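Clavulanic acid biosynthesis oligopeptide binding protein 2 (Streptomyces clavuligerus, PDB 2WOL) probably binds oligopeptides as an extracellular solute-binding protein of the clavulanic acid biosynthesis pathway. Local coordinates at residues D336-G340 against G400-L404. Numbering follows the deposited sequence.
Sequences DARGG and GKFRL
R338 and K401 meet through two long side chains that both leave the backbone with CG beside the carbonyl carbon (chi1 -165° and -151°) and then bend at chi2. The lysine chain thereby lies across the end of helix 331-337, while the arginine, bent again at chi3, brings its guanidinium against K401 CG and CB. K401 CG sits over one face of the guanidinium, offset toward its rim, and comes 3.5 Å from R338 NH1. R338 NH1 also reaches the edge of the F402 ring, 3.6 Å from F402 CD1; the planes are 67° apart and each atom lies near the other group's plane, an edge-to-edge meeting. F402 itself is buried against H305, T397 and V450, whereas D529 offers R338 NE a long, weak ion pair.

Farther along the lysine, K401 CE packs 3.3 Å from A337 O, at the C-terminal end of the first helix, and K401 NZ stands 3.5 Å from A337 O. The helix closes there in a Schellman motif, with G339 at positive phi and G339 N bonded to D336 O (3.2 Å). One turn along the second helix, A337 CB packs 3.5 Å from L404 O and 4.2 Å from L404 CB, and continues onto V405 and A408.

The contact exemplifies how a helix C-terminus can pack on the first turn of another helix at the protein surface: lysine methylenes lie against a guanidinium and a helix-end carbonyl, with the A337 methyl beside L404. The lysine ammonium lies where the partial negative charge of a helix end would be expected to attract it, and R338 NE and K401 NZ remain 6.4 Å apart, which should moderate their repulsion.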
loop_
_atom_site.group_PDB
_atom_site.type_symbol
_atom_site.label_atom_id
_atom_site.label_comp_id
_atom_site.label_asym_id
_atom_site.label_seq_id
_atom_site.Cartn_x
_atom_site.Cartn_y
_atom_site.Cartn_z
ATOM N N ASP A 336 -5.532 22.284 3.995
ATOM C CA ASP A 336 -4.860 22.938 5.119
ATOM C C ASP A 336 -4.943 22.082 6.380
ATOM O O ASP A 336 -3.987 22.018 7.154
ATOM C CB ASP A 336 -5.421 24.342 5.362
ATOM C CG ASP A 336 -4.938 25.359 4.333
ATOM O OD1 ASP A 336 -4.102 25.005 3.476
ATOM O OD2 ASP A 336 -5.400 26.520 4.380
ATOM N N ALA A 337 -6.078 21.409 6.565
ATOM C CA ALA A 337 -6.248 20.475 7.677
ATOM C C ALA A 337 -5.303 19.281 7.541
ATOM O O ALA A 337 -4.940 18.656 8.537
ATOM C CB ALA A 337 -7.696 20.009 7.764
ATOM N N ARG A 338 -4.913 18.983 6.301
ATOM C CA ARG A 338 -4.029 17.860 5.984
ATOM C C ARG A 338 -2.540 18.256 5.966
ATOM O O ARG A 338 -1.669 17.402 5.776
ATOM C CB ARG A 338 -4.448 17.229 4.640
ATOM C CG ARG A 338 -3.863 15.846 4.355
ATOM C CD ARG A 338 -4.380 14.806 5.339
ATOM N NE ARG A 338 -3.314 13.911 5.781
ATOM C CZ ARG A 338 -3.447 12.990 6.732
ATOM N NH1 ARG A 338 -4.611 12.820 7.351
ATOM N NH2 ARG A 338 -2.412 12.226 7.061
ATOM N N GLY A 339 -2.249 19.539 6.173
ATOM C CA GLY A 339 -0.860 20.015 6.205
ATOM C C GLY A 339 -0.563 21.225 5.334
ATOM O O GLY A 339 0.567 21.725 5.319
ATOM N N GLY A 340 -1.573 21.690 4.599
ATOM C CA GLY A 340 -1.458 22.915 3.807
ATOM C C GLY A 340 -1.214 24.119 4.707
ATOM O O GLY A 340 -1.408 24.032 5.927
ATOM N N GLY A 400 -6.575 12.925 15.971
ATOM C CA GLY A 400 -5.366 13.369 15.280
ATOM C C GLY A 400 -5.637 14.098 13.976
ATOM O O GLY A 400 -6.532 14.942 13.901
ATOM N N LYS A 401 -4.857 13.766 12.949
ATOM C CA LYS A 401 -4.940 14.438 11.649
ATOM C C LYS A 401 -6.288 14.215 10.965
ATOM O O LYS A 401 -6.794 15.101 10.269
ATOM C CB LYS A 401 -3.798 13.980 10.733
ATOM C CG LYS A 401 -3.350 15.025 9.717
ATOM C CD LYS A 401 -2.568 16.155 10.378
ATOM C CE LYS A 401 -2.145 17.207 9.366
ATOM N NZ LYS A 401 -1.792 18.502 10.018
ATOM N N PHE A 402 -6.857 13.029 11.168
ATOM C CA PHE A 402 -8.180 12.694 10.644
ATOM C C PHE A 402 -9.254 13.579 11.269
ATOM O O PHE A 402 -10.225 13.943 10.600
ATOM C CB PHE A 402 -8.502 11.219 10.903
ATOM C CG PHE A 402 -7.913 10.267 9.894
ATOM C CD1 PHE A 402 -6.762 10.588 9.176
ATOM C CD2 PHE A 402 -8.500 9.023 9.690
ATOM C CE1 PHE A 402 -6.220 9.693 8.256
ATOM C CE2 PHE A 402 -7.963 8.121 8.779
ATOM C CZ PHE A 402 -6.824 8.457 8.058
ATOM N N ARG A 403 -9.081 13.909 12.552
ATOM C CA ARG A 403 -10.019 14.777 13.269
ATOM C C ARG A 403 -9.995 16.205 12.722
ATOM O O ARG A 403 -11.049 16.826 12.551
ATOM C CB ARG A 403 -9.748 14.762 14.783
ATOM C CG ARG A 403 -10.625 15.713 15.607
ATOM C CD ARG A 403 -12.111 15.421 15.423
ATOM N NE ARG A 403 -12.961 16.512 15.901
ATOM C CZ ARG A 403 -13.666 16.485 17.028
ATOM N NH1 ARG A 403 -13.638 15.419 17.818
ATOM N NH2 ARG A 403 -14.411 17.528 17.364
ATOM N N LEU A 404 -8.797 16.714 12.441
ATOM C CA LEU A 404 -8.653 18.032 11.822
ATOM C C LEU A 404 -9.385 18.098 10.484
ATOM O O LEU A 404 -10.056 19.087 10.188
ATOM C CB LEU A 404 -7.177 18.403 11.635
ATOM C CG LEU A 404 -6.297 18.565 12.880
ATOM C CD1 LEU A 404 -4.872 18.899 12.465
ATOM C CD2 LEU A 404 -6.841 19.622 13.833
#